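Local structure of Bd3460 (5CER) at residues K125-I130 with I157-D162; T139-V144 with A151-L156. The protein is an ankyrin-repeat protein of Bdellovibrio bacteriovorus that probably works, as many relatives do, by binding another protein. All coordinates share one frame; numbering follows the deposited sequence.

Contact 1 of 2, residues K125-I130 with I157-D162; sequences KNKSLI and IKKGAD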
ATOM      1  N   LYS B 125      20.471 -22.178  -0.774  1.00 42.13           N
ATOM      2  CA  LYS B 125      20.762 -22.834   0.501  1.00 41.82           C
ATOM      3  C   LYS B 125      20.534 -24.347   0.452  1.00 42.07           C
ATOM      4  O   LYS B 125      21.234 -25.085   1.134  1.00 42.22           O
ATOM      5  CB  LYS B 125      19.930 -22.239   1.641  1.00 40.51           C
ATOM      6  CG  LYS B 125      20.137 -20.749   1.844  1.00 41.39           C
ATOM      7  CD  LYS B 125      21.546 -20.410   2.331  1.00 43.02           C
ATOM      8  CE  LYS B 125      21.685 -18.900   2.408  1.00 43.37           C
ATOM      9  NZ  LYS B 125      23.035 -18.465   2.844  1.00 44.75           N
ATOM     10  N   ASN B 126      19.560 -24.805  -0.331  1.00 41.99           N
ATOM     11  CA  ASN B 126      19.204 -26.242  -0.403  1.00 41.99           C
ATOM     12  C   ASN B 126      18.459 -26.592  -1.687  1.00 40.78           C
ATOM     13  O   ASN B 126      17.227 -26.420  -1.766  1.00 39.03           O
ATOM     14  CB  ASN B 126      18.329 -26.579   0.820  1.00 41.36           C
ATOM     15  CG  ASN B 126      18.019 -28.079   0.959  1.00 41.87           C
ATOM     16  OD1 ASN B 126      18.254 -28.882   0.075  1.00 40.35           O
ATOM     17  ND2 ASN B 126      17.447 -28.428   2.107  1.00 42.10           N
ATOM     18  N   LYS B 127      19.210 -27.034  -2.683  1.00 41.88           N
ATOM     19  CA  LYS B 127      18.667 -27.399  -4.008  1.00 43.16           C
ATOM     20  C   LYS B 127      17.518 -28.401  -3.986  1.00 40.83           C
ATOM     21  O   LYS B 127      16.606 -28.300  -4.795  1.00 40.06           O
ATOM     22  CB  LYS B 127      19.759 -27.884  -4.984  1.00 47.15           C
ATOM     23  CG  LYS B 127      20.820 -26.790  -5.533  1.00 51.95           C
ATOM     24  CD  LYS B 127      20.224 -25.369  -5.864  1.00 52.38           C
ATOM     25  CE  LYS B 127      19.779 -25.316  -7.304  1.00 53.72           C
ATOM     26  NZ  LYS B 127      19.147 -24.033  -7.686  1.00 53.11           N
ATOM     27  N   SER B 128      17.516 -29.326  -3.036  1.00 39.72           N
ATOM     28  CA  SER B 128      16.493 -30.370  -3.031  1.00 38.43           C
ATOM     29  C   SER B 128      15.093 -29.842  -2.701  1.00 35.93           C
ATOM     30  O   SER B 128      14.091 -30.540  -2.922  1.00 35.89           O
ATOM     31  CB  SER B 128      16.888 -31.528  -2.098  1.00 39.04           C
ATOM     32  OG  SER B 128      16.844 -31.118  -0.749  1.00 38.87           O
ATOM     33  N   LEU B 129      14.998 -28.645  -2.130  1.00 35.07           N
ATOM     34  CA  LEU B 129      13.676 -28.030  -1.828  1.00 33.79           C
ATOM     35  C   LEU B 129      12.776 -27.846  -3.041  1.00 32.87           C
ATOM     36  O   LEU B 129      11.555 -27.877  -2.893  1.00 32.57           O
ATOM     37  CB  LEU B 129      13.832 -26.687  -1.101  1.00 33.06           C
ATOM     38  CG  LEU B 129      14.433 -26.745   0.315  1.00 33.22           C
ATOM     39  CD1 LEU B 129      14.586 -25.332   0.884  1.00 32.85           C
ATOM     40  CD2 LEU B 129      13.591 -27.601   1.252  1.00 32.73           C
ATOM     41  N   ILE B 130      13.349 -27.776  -4.241  1.00 34.26           N
ATOM     42  CA  ILE B 130      12.546 -27.786  -5.477  1.00 34.45           C
ATOM     43  C   ILE B 130      11.454 -28.893  -5.523  1.00 33.73           C
ATOM     44  O   ILE B 130      10.310 -28.658  -5.945  1.00 31.51           O
ATOM     45  CB  ILE B 130      13.448 -27.868  -6.740  1.00 36.75           C
ATOM     46  CG1 ILE B 130      12.631 -27.685  -8.037  1.00 37.00           C
ATOM     47  CG2 ILE B 130      14.233 -29.180  -6.829  1.00 38.08           C
ATOM     48  CD1 ILE B 130      12.111 -26.287  -8.228  1.00 36.00           C
ATOM     49  N   ILE B 157      11.026 -26.156 -13.965  1.00 39.67           N
ATOM     50  CA  ILE B 157      11.649 -27.236 -14.784  1.00 42.20           C
ATOM     51  C   ILE B 157      13.170 -27.024 -14.850  1.00 44.33           C
ATOM     52  O   ILE B 157      13.945 -27.966 -14.624  1.00 44.09           O
ATOM     53  CB  ILE B 157      11.117 -27.330 -16.260  1.00 43.49           C
ATOM     54  CG1 ILE B 157       9.598 -27.530 -16.326  1.00 43.32           C
ATOM     55  CG2 ILE B 157      11.827 -28.437 -17.022  1.00 44.94           C
ATOM     56  CD1 ILE B 157       9.065 -28.673 -15.486  1.00 42.95           C
ATOM     57  N   LYS B 158      13.584 -25.776 -15.070  1.00 44.77           N
ATOM     58  CA  LYS B 158      15.016 -25.432 -15.127  1.00 47.42           C
ATOM     59  C   LYS B 158      15.791 -25.643 -13.800  1.00 46.19           C
ATOM     60  O   LYS B 158      16.985 -25.869 -13.833  1.00 47.79           O
ATOM     61  CB  LYS B 158      15.187 -24.026 -15.572  1.00 49.38           C
ATOM     62  CG  LYS B 158      16.661 -23.600 -15.805  1.00 54.85           C
ATOM     63  CD  LYS B 158      16.852 -22.591 -16.946  1.00 58.26           C
ATOM     64  CE  LYS B 158      17.979 -21.602 -16.728  1.00 62.16           C
ATOM     65  NZ  LYS B 158      17.451 -20.438 -15.984  1.00 62.87           N
ATOM     66  N   LYS B 159      15.092 -25.548 -12.666  1.00 43.45           N
ATOM     67  CA  LYS B 159      15.649 -25.811 -11.329  1.00 42.73           C
ATOM     68  C   LYS B 159      15.522 -27.264 -10.926  1.00 42.32           C
ATOM     69  O   LYS B 159      15.901 -27.627  -9.826  1.00 42.12           O
ATOM     70  CB  LYS B 159      14.911 -24.978 -10.294  1.00 40.79           C
ATOM     71  CG  LYS B 159      15.173 -23.493 -10.303  1.00 41.09           C
ATOM     72  CD  LYS B 159      16.529 -23.004 -10.766  1.00 44.20           C
ATOM     73  CE  LYS B 159      16.490 -21.512 -10.575  1.00 45.15           C
ATOM     74  NZ  LYS B 159      17.673 -20.717 -10.931  1.00 47.76           N
ATOM     75  N   GLY B 160      15.003 -28.095 -11.826  1.00 42.39           N
ATOM     76  CA  GLY B 160      15.014 -29.533 -11.673  1.00 42.81           C
ATOM     77  C   GLY B 160      13.730 -30.082 -11.107  1.00 42.29           C
ATOM     78  O   GLY B 160      13.750 -31.138 -10.472  1.00 44.07           O
ATOM     79  N   ALA B 161      12.595 -29.412 -11.310  1.00 40.82           N
ATOM     80  CA  ALA B 161      11.332 -29.982 -10.809  1.00 39.31           C
ATOM     81  C   ALA B 161      10.981 -31.263 -11.572  1.00 40.63           C
ATOM     82  O   ALA B 161      11.341 -31.404 -12.740  1.00 40.87           O
ATOM     83  CB  ALA B 161      10.199 -28.998 -10.940  1.00 36.48           C
ATOM     84  N   ASP B 162      10.345 -32.203 -10.893  1.00 40.82           N
ATOM     85  CA  ASP B 162      10.108 -33.516 -11.450  1.00 43.38           C
ATOM     86  C   ASP B 162       8.680 -33.579 -11.906  1.00 41.57           C
ATOM     87  O   ASP B 162       7.767 -33.639 -11.099  1.00 40.93           O
ATOM     88  CB  ASP B 162      10.394 -34.593 -10.400  1.00 45.84           C
ATOM     89  CG  ASP B 162      10.258 -36.007 -10.941  1.00 48.24           C
ATOM     90  OD1 ASP B 162       9.783 -36.194 -12.076  1.00 49.14           O
ATOM     91  OD2 ASP B 162      10.635 -36.958 -10.208  1.00 52.43           O
TER

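Contact 2 of 2, residues T139-V144 with A151-L156; sequences TALFAV and ADIDFL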
ATOM      1  N   THR B 139       4.180 -30.175  -4.601  1.00 28.63           N
ATOM      2  CA  THR B 139       5.322 -29.256  -4.681  1.00 29.76           C
ATOM      3  C   THR B 139       4.901 -27.957  -5.390  1.00 28.95           C
ATOM      4  O   THR B 139       3.750 -27.834  -5.813  1.00 30.31           O
ATOM      5  CB  THR B 139       6.450 -29.891  -5.512  1.00 30.15           C
ATOM      6  OG1 THR B 139       5.933 -30.192  -6.818  1.00 30.81           O
ATOM      7  CG2 THR B 139       6.954 -31.111  -4.844  1.00 31.05           C
ATOM      8  N   ALA B 140       5.850 -27.046  -5.529  1.00 28.83           N
ATOM      9  CA  ALA B 140       5.668 -25.795  -6.225  1.00 29.57           C
ATOM     10  C   ALA B 140       5.049 -25.979  -7.607  1.00 30.89           C
ATOM     11  O   ALA B 140       4.176 -25.193  -8.016  1.00 32.07           O
ATOM     12  CB  ALA B 140       6.999 -25.057  -6.336  1.00 30.44           C
ATOM     13  N   LEU B 141       5.500 -26.997  -8.323  1.00 31.10           N
ATOM     14  CA  LEU B 141       5.002 -27.256  -9.667  1.00 30.87           C
ATOM     15  C   LEU B 141       3.503 -27.470  -9.697  1.00 29.03           C
ATOM     16  O   LEU B 141       2.832 -27.016 -10.611  1.00 28.32           O
ATOM     17  CB  LEU B 141       5.742 -28.461 -10.284  1.00 32.82           C
ATOM     18  CG  LEU B 141       5.511 -28.732 -11.781  1.00 34.87           C
ATOM     19  CD1 LEU B 141       6.051 -27.584 -12.621  1.00 35.61           C
ATOM     20  CD2 LEU B 141       6.151 -30.057 -12.239  1.00 36.43           C
ATOM     21  N   PHE B 142       2.963 -28.096  -8.654  1.00 28.75           N
ATOM     22  CA  PHE B 142       1.492 -28.279  -8.507  1.00 28.90           C
ATOM     23  C   PHE B 142       0.769 -26.940  -8.264  1.00 28.42           C
ATOM     24  O   PHE B 142      -0.253 -26.652  -8.898  1.00 29.70           O
ATOM     25  CB  PHE B 142       1.153 -29.229  -7.342  1.00 29.31           C
ATOM     26  CG  PHE B 142       1.392 -30.713  -7.647  1.00 30.28           C
ATOM     27  CD1 PHE B 142       2.691 -31.225  -7.775  1.00 30.45           C
ATOM     28  CD2 PHE B 142       0.317 -31.581  -7.763  1.00 30.68           C
ATOM     29  CE1 PHE B 142       2.901 -32.561  -8.028  1.00 31.45           C
ATOM     30  CE2 PHE B 142       0.519 -32.929  -7.991  1.00 32.16           C
ATOM     31  CZ  PHE B 142       1.820 -33.422  -8.135  1.00 32.56           C
ATOM     32  N   ALA B 143       1.305 -26.123  -7.362  1.00 27.48           N
ATOM     33  CA  ALA B 143       0.703 -24.809  -7.069  1.00 28.15           C
ATOM     34  C   ALA B 143       0.658 -23.896  -8.307  1.00 28.56           C
ATOM     35  O   ALA B 143      -0.374 -23.260  -8.567  1.00 28.14           O
ATOM     36  CB  ALA B 143       1.459 -24.094  -5.963  1.00 27.55           C
ATOM     37  N   VAL B 144       1.774 -23.819  -9.046  1.00 28.15           N
ATOM     38  CA  VAL B 144       1.841 -22.891 -10.149  1.00 29.00           C
ATOM     39  C   VAL B 144       1.089 -23.520 -11.327  1.00 29.98           C
ATOM     40  O   VAL B 144       0.519 -22.787 -12.150  1.00 30.59           O
ATOM     41  CB  VAL B 144       3.280 -22.406 -10.492  1.00 30.26           C
ATOM     42  CG1 VAL B 144       4.040 -21.915  -9.249  1.00 29.33           C
ATOM     43  CG2 VAL B 144       4.068 -23.494 -11.201  1.00 31.41           C
ATOM     44  N   ALA B 151       5.737 -19.367 -17.718  1.00 34.27           N
ATOM     45  CA  ALA B 151       7.012 -18.865 -17.181  1.00 35.20           C
ATOM     46  C   ALA B 151       7.373 -19.433 -15.810  1.00 34.12           C
ATOM     47  O   ALA B 151       8.527 -19.778 -15.565  1.00 33.72           O
ATOM     48  CB  ALA B 151       7.001 -17.348 -17.117  1.00 36.69           C
ATOM     49  N   ASP B 152       6.371 -19.580 -14.938  1.00 33.84           N
ATOM     50  CA  ASP B 152       6.593 -20.223 -13.667  1.00 33.48           C
ATOM     51  C   ASP B 152       6.995 -21.689 -13.877  1.00 34.62           C
ATOM     52  O   ASP B 152       7.933 -22.193 -13.234  1.00 33.40           O
ATOM     53  CB  ASP B 152       5.355 -20.142 -12.777  1.00 33.28           C
ATOM     54  CG  ASP B 152       4.956 -18.703 -12.401  1.00 34.14           C
ATOM     55  OD1 ASP B 152       5.837 -17.851 -12.210  1.00 36.02           O
ATOM     56  OD2 ASP B 152       3.746 -18.462 -12.210  1.00 34.55           O
ATOM     57  N   ILE B 153       6.276 -22.380 -14.772  1.00 36.57           N
ATOM     58  CA  ILE B 153       6.511 -23.800 -15.014  1.00 36.90           C
ATOM     59  C   ILE B 153       7.963 -23.973 -15.432  1.00 39.19           C
ATOM     60  O   ILE B 153       8.703 -24.754 -14.831  1.00 37.86           O
ATOM     61  CB  ILE B 153       5.553 -24.406 -16.069  1.00 38.87           C
ATOM     62  CG1 ILE B 153       4.101 -24.419 -15.562  1.00 38.35           C
ATOM     63  CG2 ILE B 153       5.968 -25.828 -16.474  1.00 39.77           C
ATOM     64  CD1 ILE B 153       3.805 -25.358 -14.409  1.00 37.57           C
ATOM     65  N   ASP B 154       8.398 -23.249 -16.445  1.00 40.15           N
ATOM     66  CA  ASP B 154       9.772 -23.454 -16.878  1.00 41.68           C
ATOM     67  C   ASP B 154      10.840 -23.019 -15.918  1.00 39.13           C
ATOM     68  O   ASP B 154      11.969 -23.489 -16.030  1.00 41.01           O
ATOM     69  CB  ASP B 154      10.116 -22.582 -18.075  1.00 45.47           C
ATOM     70  CG  ASP B 154       9.084 -22.642 -19.243  1.00 48.06           C
ATOM     71  OD1 ASP B 154       8.224 -23.561 -19.316  1.00 51.20           O
ATOM     72  OD2 ASP B 154       9.109 -21.755 -20.122  1.00 52.90           O
ATOM     73  N   PHE B 155      10.548 -22.023 -15.113  1.00 35.98           N
ATOM     74  CA  PHE B 155      11.475 -21.672 -14.067  1.00 35.99           C
ATOM     75  C   PHE B 155      11.732 -22.900 -13.174  1.00 36.23           C
ATOM     76  O   PHE B 155      12.875 -23.279 -12.935  1.00 36.55           O
ATOM     77  CB  PHE B 155      10.952 -20.504 -13.232  1.00 34.56           C
ATOM     78  CG  PHE B 155      11.724 -20.288 -11.979  1.00 34.62           C
ATOM     79  CD1 PHE B 155      12.931 -19.604 -12.006  1.00 36.40           C
ATOM     80  CD2 PHE B 155      11.300 -20.837 -10.768  1.00 33.74           C
ATOM     81  CE1 PHE B 155      13.677 -19.400 -10.840  1.00 37.14           C
ATOM     82  CE2 PHE B 155      12.034 -20.644  -9.599  1.00 34.42           C
ATOM     83  CZ  PHE B 155      13.222 -19.912  -9.641  1.00 36.64           C
ATOM     84  N   LEU B 156      10.653 -23.544 -12.731  1.00 36.14           N
ATOM     85  CA  LEU B 156      10.760 -24.753 -11.926  1.00 36.28           C
ATOM     86  C   LEU B 156      11.372 -25.954 -12.684  1.00 37.69           C
ATOM     87  O   LEU B 156      12.146 -26.700 -12.100  1.00 37.86           O
ATOM     88  CB  LEU B 156       9.392 -25.087 -11.298  1.00 35.05           C
ATOM     89  CG  LEU B 156       8.824 -24.010 -10.344  1.00 34.05           C
ATOM     90  CD1 LEU B 156       7.410 -24.388  -9.910  1.00 33.39           C
ATOM     91  CD2 LEU B 156       9.707 -23.798  -9.117  1.00 34.52           C
TER

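Contact 1 of 2, residues K125-I130 with I157-D162
The 3-10 turn of 127-130 meets the chain just past the C-terminus of helix 150-158 at Ile-130 and Ala-161, whose CA atoms lie 5.9 Å apart. In this ankyrin-repeat fold, the loop after helix 116-125 packs against the C-terminal end of helix 150-158, which lies in a predicted repeat. That helix closes in a Schellman motif, in which Gly-160 takes a positive phi of 97° and its N bonds back to Ile-157 O at 3.0 Å. The turn presents Ile-130 to this helix end. With CG1 swung opposite the backbone N (chi1 -172°), the ethyl arm lies across the backbone of Lys-159 to Ala-161. Its CG1 rests 3.7 Å from Ala-161 N and also touches the Ala-161 methyl, while CD1 meets Lys-159 CB at 3.7 Å. The CG2 branch lies beside the carbonyl O of Lys-159. Leu-123 of helix 116-125 touches both Ile-130 and Lys-159. Lys-159 crosses Ile-130 at about a right angle; its CB packs on Ile-130, and the chain, bent at chi2, leads its ammonium away to a salt bridge with Glu-120. Lys-127, bent at chi2 and chi3, brings its NZ near Lys-159 CD at the solvent-facing margin. The two ammonium nitrogens, Lys-127 NZ and Lys-159 NZ, are 4.9 Å apart, like charges that would probably repel somewhat, though Lys-159 NZ is paired with Glu-120. Asn-131, next along the chain, bonds to the backbone of Gly-160 and Asp-162, adding polar ties beside the apolar patch. The start of the 3-10 turn is held by an Asx turn: Asn-126 OD1 accepts from Ser-128 N and, at 2.8 Å, from Ser-128 OG, both donors lying on one face of the amide plane.

Contact 2 of 2, residues T139-V144 with A151-L156
Leu-156 CD1 projects into the hollow formed by Ala-140, Leu-141 and Val-144, where it comes within 3.7 Å of Ala-140 CB and equally near Val-144 CG2. Small Ala-140 leaves room for this branch, which also lies against the backbone N of Leu-141, and CD2 flanks the same methyl. Val-144 and Leu-156 reach toward each other tip to tip. With CG1 anti to the carbonyl carbon (chi1 -50°), CG2 of Val-144 falls between the backbone N and carbonyl carbon and wedges between Leu-156 CD1 and Ile-153 CD1, 3.7 Å from the latter. Ile-153 folds its ethyl arm inward, and CD1 meets Leu-141 CD1 at 3.6 Å, the two side chains crossing at about a right angle. These helices, 140-147 and 150-158, form the antiparallel helix pair of a predicted ankyrin repeat; the axes of the short segments are 9.6 Å apart and run at 172°. Near the connecting turn the fit rests on shorter side chains: Val-144 CB abuts Asp-152 CB at 3.8 Å, with the two side chains slanting across each other. The Asp-152 carboxylate turns back along its own chain, where OD2 accepts from the backbone N of Thr-149. Phe-108 of helix 107-114 covers Ala-140 and Leu-156 from the preceding helix pair, whereas Leu-189 of helix 183-191 touches Leu-141 and Ile-153.

In the fold
Contact 2 is nested along the chain inside the loop closed by contact 1, in the order 125-130, 139-144, 151-156, 157-162. Their centres are 10 Å apart, both about 16 Å from the centre of the chain, and both draw on helix 150-158. Contact 2 is the buried pairing within one helical hairpin; contact 1 is a more superficial seam to the loop that leads into it. They meet directly: Ile-130 CD1 packs on Leu-156 CD2 at 3.6 Å, and Ala-161 N probably bonds to Leu-156 O. Apolar packing thus continues from the hairpin to Ile-130 in the loop, consistent with the linear stacking of ankyrin repeats.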